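Local coordinates for protein glutamine--tRNA ligase (Saccharomyces cerevisiae, PDB 3TL4) that attaches glutamine to its cognate tRNA at the expense of ATP, the chain here being the appended N-terminal tRNA-binding domain, at residues 45-58 and 74-88. Sequence-based numbering, arbitrary orientation.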
loop_
_atom_site.group_PDB
_atom_site.type_symbol
_atom_site.label_atom_id
_atom_site.label_comp_id
_atom_site.label_asym_id
_atom_site.label_seq_id
_atom_site.Cartn_x
_atom_site.Cartn_y
_atom_site.Cartn_z
ATOM N N TYR A 45 12.005 12.870 -16.032
ATOM C CA TYR A 45 11.587 12.465 -14.695
ATOM C C TYR A 45 12.690 11.651 -14.020
ATOM O O TYR A 45 13.381 10.859 -14.672
ATOM C CB TYR A 45 10.265 11.687 -14.708
ATOM C CG TYR A 45 9.932 11.142 -13.342
ATOM C CD1 TYR A 45 9.425 11.968 -12.350
ATOM C CD2 TYR A 45 10.173 9.813 -13.028
ATOM C CE1 TYR A 45 9.149 11.483 -11.089
ATOM C CE2 TYR A 45 9.897 9.322 -11.774
ATOM C CZ TYR A 45 9.391 10.163 -10.802
ATOM O OH TYR A 45 9.125 9.670 -9.543
ATOM N N GLN A 46 12.856 11.860 -12.716
ATOM C CA GLN A 46 13.918 11.207 -11.951
ATOM C C GLN A 46 13.348 10.175 -10.998
ATOM O O GLN A 46 12.724 10.521 -9.994
ATOM C CB GLN A 46 14.725 12.239 -11.160
ATOM C CG GLN A 46 15.600 13.150 -12.014
ATOM C CD GLN A 46 16.367 14.182 -11.194
ATOM O OE1 GLN A 46 16.014 14.472 -10.049
ATOM N NE2 GLN A 46 17.429 14.730 -11.776
ATOM N N TRP A 47 13.573 8.905 -11.305
ATOM C CA TRP A 47 13.023 7.828 -10.492
ATOM C C TRP A 47 13.699 7.776 -9.123
ATOM O O TRP A 47 14.782 8.321 -8.939
ATOM C CB TRP A 47 13.169 6.492 -11.218
ATOM C CG TRP A 47 12.337 6.422 -12.453
ATOM C CD1 TRP A 47 12.710 6.783 -13.723
ATOM C CD2 TRP A 47 10.987 5.966 -12.546
ATOM N NE1 TRP A 47 11.671 6.585 -14.594
ATOM C CE2 TRP A 47 10.596 6.089 -13.896
ATOM C CE3 TRP A 47 10.059 5.476 -11.616
ATOM C CZ2 TRP A 47 9.323 5.728 -14.340
ATOM C CZ3 TRP A 47 8.792 5.125 -12.057
ATOM C CH2 TRP A 47 8.438 5.249 -13.407
ATOM N N ASN A 48 13.046 7.142 -8.157
ATOM C CA ASN A 48 13.691 6.855 -6.874
ATOM C C ASN A 48 13.291 5.458 -6.410
ATOM O O ASN A 48 12.542 4.766 -7.099
ATOM C CB ASN A 48 13.343 7.911 -5.811
ATOM C CG ASN A 48 11.849 8.042 -5.595
ATOM O OD1 ASN A 48 11.177 7.087 -5.182
ATOM N ND2 ASN A 48 11.314 9.222 -5.887
ATOM N N LYS A 49 13.785 5.046 -5.248
ATOM C CA LYS A 49 13.544 3.696 -4.754
ATOM C C LYS A 49 12.051 3.431 -4.612
ATOM O O LYS A 49 11.566 2.350 -4.937
ATOM C CB LYS A 49 14.267 3.474 -3.423
ATOM C CG LYS A 49 14.136 2.067 -2.872
ATOM C CD LYS A 49 15.217 1.760 -1.834
ATOM C CE LYS A 49 15.033 2.562 -0.558
ATOM N NZ LYS A 49 13.864 2.088 0.232
ATOM N N SER A 50 11.330 4.442 -4.142
ATOM C CA SER A 50 9.894 4.347 -3.930
ATOM C C SER A 50 9.096 4.177 -5.233
ATOM O O SER A 50 8.304 3.244 -5.364
ATOM C CB SER A 50 9.404 5.570 -3.144
ATOM O OG SER A 50 7.985 5.620 -3.067
ATOM N N THR A 51 9.288 5.069 -6.199
ATOM C CA THR A 51 8.485 4.996 -7.421
ATOM C C THR A 51 8.906 3.834 -8.337
ATOM O O THR A 51 8.053 3.195 -8.952
ATOM C CB THR A 51 8.403 6.350 -8.178
ATOM O OG1 THR A 51 9.711 6.846 -8.446
ATOM C CG2 THR A 51 7.651 7.388 -7.346
ATOM N N ARG A 52 10.206 3.540 -8.402
ATOM C CA ARG A 52 10.670 2.332 -9.083
ATOM C C ARG A 52 9.922 1.098 -8.556
ATOM O O ARG A 52 9.450 0.257 -9.329
ATOM C CB ARG A 52 12.184 2.128 -8.897
ATOM C CG ARG A 52 13.076 3.096 -9.673
ATOM C CD ARG A 52 14.519 2.613 -9.652
ATOM N NE ARG A 52 15.155 2.828 -8.355
ATOM C CZ ARG A 52 15.794 3.943 -8.040
ATOM N NH1 ARG A 52 15.869 4.921 -8.934
ATOM N NH2 ARG A 52 16.348 4.089 -6.845
ATOM N N ALA A 53 9.820 0.990 -7.236
ATOM C CA ALA A 53 9.163 -0.156 -6.623
ATOM C C ALA A 53 7.672 -0.167 -6.943
ATOM O O ALA A 53 7.095 -1.208 -7.221
ATOM C CB ALA A 53 9.380 -0.145 -5.109
ATOM N N LEU A 54 7.054 1.004 -6.905
ATOM C CA LEU A 54 5.624 1.117 -7.143
ATOM C C LEU A 54 5.274 0.806 -8.594
ATOM O O LEU A 54 4.264 0.150 -8.867
ATOM C CB LEU A 54 5.119 2.509 -6.744
ATOM C CG LEU A 54 5.149 2.798 -5.244
ATOM C CD1 LEU A 54 4.831 4.270 -4.956
ATOM C CD2 LEU A 54 4.182 1.891 -4.517
ATOM N N VAL A 55 6.113 1.256 -9.522
ATOM C CA VAL A 55 5.867 0.957 -10.926
ATOM C C VAL A 55 6.118 -0.532 -11.206
ATOM O O VAL A 55 5.410 -1.148 -12.005
ATOM C CB VAL A 55 6.647 1.882 -11.887
ATOM C CG1 VAL A 55 8.150 1.661 -11.757
ATOM C CG2 VAL A 55 6.198 1.649 -13.322
ATOM N N HIS A 56 7.083 -1.132 -10.513
ATOM C CA HIS A 56 7.249 -2.577 -10.623
ATOM C C HIS A 56 6.030 -3.344 -10.092
ATOM O O HIS A 56 5.581 -4.306 -10.711
ATOM C CB HIS A 56 8.522 -3.067 -9.952
ATOM C CG HIS A 56 8.830 -4.498 -10.254
ATOM N ND1 HIS A 56 9.121 -5.425 -9.279
ATOM C CD2 HIS A 56 8.854 -5.174 -11.431
ATOM C CE1 HIS A 56 9.325 -6.603 -9.839
ATOM N NE2 HIS A 56 9.169 -6.475 -11.145
ATOM N N ASN A 57 5.498 -2.922 -8.950
ATOM C CA ASN A 57 4.213 -3.444 -8.490
ATOM C C ASN A 57 3.180 -3.393 -9.600
ATOM O O ASN A 57 2.505 -4.379 -9.879
ATOM C CB ASN A 57 3.653 -2.618 -7.334
ATOM C CG ASN A 57 4.370 -2.863 -6.022
ATOM O OD1 ASN A 57 4.342 -2.007 -5.132
ATOM N ND2 ASN A 57 5.004 -4.032 -5.883
ATOM N N LEU A 58 3.040 -2.218 -10.211
ATOM C CA LEU A 58 2.046 -2.034 -11.260
ATOM C C LEU A 58 2.291 -2.981 -12.414
ATOM O O LEU A 58 1.347 -3.571 -12.947
ATOM C CB LEU A 58 2.033 -0.599 -11.776
ATOM C CG LEU A 58 1.033 -0.363 -12.911
ATOM C CD1 LEU A 58 -0.380 -0.818 -12.498
ATOM C CD2 LEU A 58 1.023 1.095 -13.303
ATOM N N VAL A 74 0.334 5.331 -13.623
ATOM C CA VAL A 74 1.717 5.789 -13.675
ATOM C C VAL A 74 1.884 7.258 -13.246
ATOM O O VAL A 74 2.756 7.583 -12.436
ATOM C CB VAL A 74 2.332 5.571 -15.058
ATOM C CG1 VAL A 74 3.703 6.216 -15.121
ATOM C CG2 VAL A 74 2.410 4.068 -15.373
ATOM N N ASN A 75 1.052 8.143 -13.780
ATOM C CA ASN A 75 1.116 9.551 -13.398
ATOM C C ASN A 75 0.871 9.742 -11.900
ATOM O O ASN A 75 1.491 10.585 -11.258
ATOM C CB ASN A 75 0.110 10.381 -14.199
ATOM C CG ASN A 75 0.423 10.409 -15.694
ATOM O OD1 ASN A 75 1.585 10.331 -16.114
ATOM N ND2 ASN A 75 -0.622 10.535 -16.504
ATOM N N GLY A 76 -0.037 8.943 -11.349
ATOM C CA GLY A 76 -0.321 8.972 -9.930
ATOM C C GLY A 76 0.882 8.555 -9.110
ATOM O O GLY A 76 1.188 9.161 -8.085
ATOM N N ILE A 77 1.577 7.516 -9.555
ATOM C CA ILE A 77 2.791 7.114 -8.866
ATOM C C ILE A 77 3.812 8.245 -8.956
ATOM O O ILE A 77 4.225 8.792 -7.933
ATOM C CB ILE A 77 3.380 5.794 -9.438
ATOM C CG1 ILE A 77 2.481 4.609 -9.080
ATOM C CG2 ILE A 77 4.781 5.558 -8.915
ATOM C CD1 ILE A 77 2.677 3.363 -9.950
ATOM N N ILE A 78 4.206 8.619 -10.174
ATOM C CA ILE A 78 5.305 9.569 -10.307
ATOM C C ILE A 78 4.996 10.945 -9.721
ATOM O O ILE A 78 5.909 11.650 -9.298
ATOM C CB ILE A 78 5.873 9.683 -11.743
ATOM C CG1 ILE A 78 4.863 10.309 -12.698
ATOM C CG2 ILE A 78 6.357 8.328 -12.228
ATOM C CD1 ILE A 78 5.499 10.858 -13.963
ATOM N N ASN A 79 3.724 11.320 -9.655
ATOM C CA ASN A 79 3.385 12.593 -9.013
ATOM C C ASN A 79 3.104 12.517 -7.502
ATOM O O ASN A 79 2.785 13.517 -6.891
ATOM C CB ASN A 79 2.266 13.337 -9.766
ATOM C CG ASN A 79 0.896 12.963 -9.286
ATOM O OD1 ASN A 79 0.728 11.967 -8.594
ATOM N ND2 ASN A 79 -0.104 13.758 -9.654
ATOM N N GLY A 80 3.226 11.337 -6.900
ATOM C CA GLY A 80 3.140 11.223 -5.447
ATOM C C GLY A 80 1.731 11.053 -4.895
ATOM O O GLY A 80 1.530 11.037 -3.683
ATOM N N ASP A 81 0.748 10.931 -5.784
ATOM C CA ASP A 81 -0.625 10.663 -5.371
ATOM C C ASP A 81 -0.764 9.242 -4.806
ATOM O O ASP A 81 -1.361 9.035 -3.747
ATOM C CB ASP A 81 -1.588 10.878 -6.542
ATOM C CG ASP A 81 -1.781 12.363 -6.891
ATOM O OD1 ASP A 81 -1.461 13.244 -6.047
ATOM O OD2 ASP A 81 -2.270 12.648 -8.011
ATOM N N LEU A 82 -0.192 8.275 -5.511
ATOM C CA LEU A 82 -0.242 6.877 -5.100
ATOM C C LEU A 82 1.077 6.498 -4.445
ATOM O O LEU A 82 2.071 6.263 -5.138
ATOM C CB LEU A 82 -0.492 5.986 -6.315
ATOM C CG LEU A 82 -1.727 6.329 -7.152
ATOM C CD1 LEU A 82 -1.796 5.439 -8.371
ATOM C CD2 LEU A 82 -3.006 6.193 -6.326
ATOM N N LYS A 83 1.079 6.435 -3.112
ATOM C CA LYS A 83 2.303 6.245 -2.332
ATOM C C LYS A 83 2.563 4.805 -1.898
ATOM O O LYS A 83 3.692 4.466 -1.557
ATOM C CB LYS A 83 2.297 7.133 -1.076
ATOM C CG LYS A 83 2.155 8.619 -1.324
ATOM C CD LYS A 83 3.314 9.172 -2.151
ATOM C CE LYS A 83 4.600 9.278 -1.338
ATOM N NZ LYS A 83 5.708 9.948 -2.088
ATOM N N THR A 84 1.537 3.959 -1.877
ATOM C CA THR A 84 1.725 2.594 -1.364
ATOM C C THR A 84 1.331 1.521 -2.378
ATOM O O THR A 84 0.624 1.804 -3.352
ATOM C CB THR A 84 0.950 2.362 -0.037
ATOM O OG1 THR A 84 -0.452 2.497 -0.273
ATOM C CG2 THR A 84 1.361 3.376 1.014
ATOM N N SER A 85 1.807 0.299 -2.145
ATOM C CA SER A 85 1.431 -0.857 -2.953
ATOM C C SER A 85 -0.066 -1.036 -2.904
ATOM O O SER A 85 -0.689 -1.463 -3.880
ATOM C CB SER A 85 2.074 -2.128 -2.410
ATOM O OG SER A 85 3.477 -2.053 -2.500
ATOM N N LEU A 86 -0.621 -0.726 -1.739
ATOM C CA LEU A 86 -2.052 -0.809 -1.490
ATOM C C LEU A 86 -2.833 0.168 -2.375
ATOM O O LEU A 86 -3.850 -0.200 -2.947
ATOM C CB LEU A 86 -2.330 -0.545 -0.012
ATOM C CG LEU A 86 -3.719 -0.925 0.485
ATOM C CD1 LEU A 86 -3.859 -2.433 0.493
ATOM C CD2 LEU A 86 -3.970 -0.357 1.871
ATOM N N GLN A 87 -2.354 1.404 -2.494
ATOM C CA GLN A 87 -3.004 2.397 -3.363
ATOM C C GLN A 87 -2.848 2.025 -4.823
ATOM O O GLN A 87 -3.752 2.253 -5.632
ATOM C CB GLN A 87 -2.424 3.796 -3.155
ATOM C CG GLN A 87 -2.785 4.446 -1.825
ATOM C CD GLN A 87 -2.342 5.891 -1.767
ATOM O OE1 GLN A 87 -1.194 6.186 -1.455
ATOM N NE2 GLN A 87 -3.253 6.800 -2.071
ATOM N N VAL A 88 -1.695 1.462 -5.165
ATOM C CA VAL A 88 -1.450 1.066 -6.548
ATOM C C VAL A 88 -2.341 -0.110 -6.943
ATOM O O VAL A 88 -2.862 -0.160 -8.057
ATOM C CB VAL A 88 0.025 0.742 -6.809
ATOM C CG1 VAL A 88 0.221 0.279 -8.251
ATOM C CG2 VAL A 88 0.877 1.966 -6.522
HETATM O O HOH W 1 8.308 11.282 -7.694
#
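I77 is the knob of this helix packing, set into a hollow formed by T51, L54, V55 and L58 where helices 49-58 and 74-78 run nearly antiparallel, 159° between their directions. Its CG2 lies against T51 CG2 at 3.7 Å, the two side chains sliding past each other in opposite senses, while CD1 reaches the backbone of L54. L54 CD1 packs against the carbonyls of L82 and K83 in the turn joining helices 74-78 and 85-88, 3.4 Å from L82 O, and CD2 presses on V88 CG2. The side chains of L58 and V74 cross at about a right angle, and L37 of helix 28-39 backs both. At the other end I78 lies over one face of the Y45 ring, CB 3.9 Å from its centroid. Y45 CG stands anti to its own N (chi1 173°), which carries OH to T51 OG1, 3.1 Å away. An alanine here removes ring and hydroxyl, and is likely to open a gap against I78 and leave T51 OG1 and the water bridging Y45 OH to I78 O without that partner. One direct hydrogen bond, S85 OG to N57 OD1 (2.8 Å), ties helix 49-58 to helix 85-88; otherwise mostly apolar, the contact is probably held chiefly by burial and shape fit.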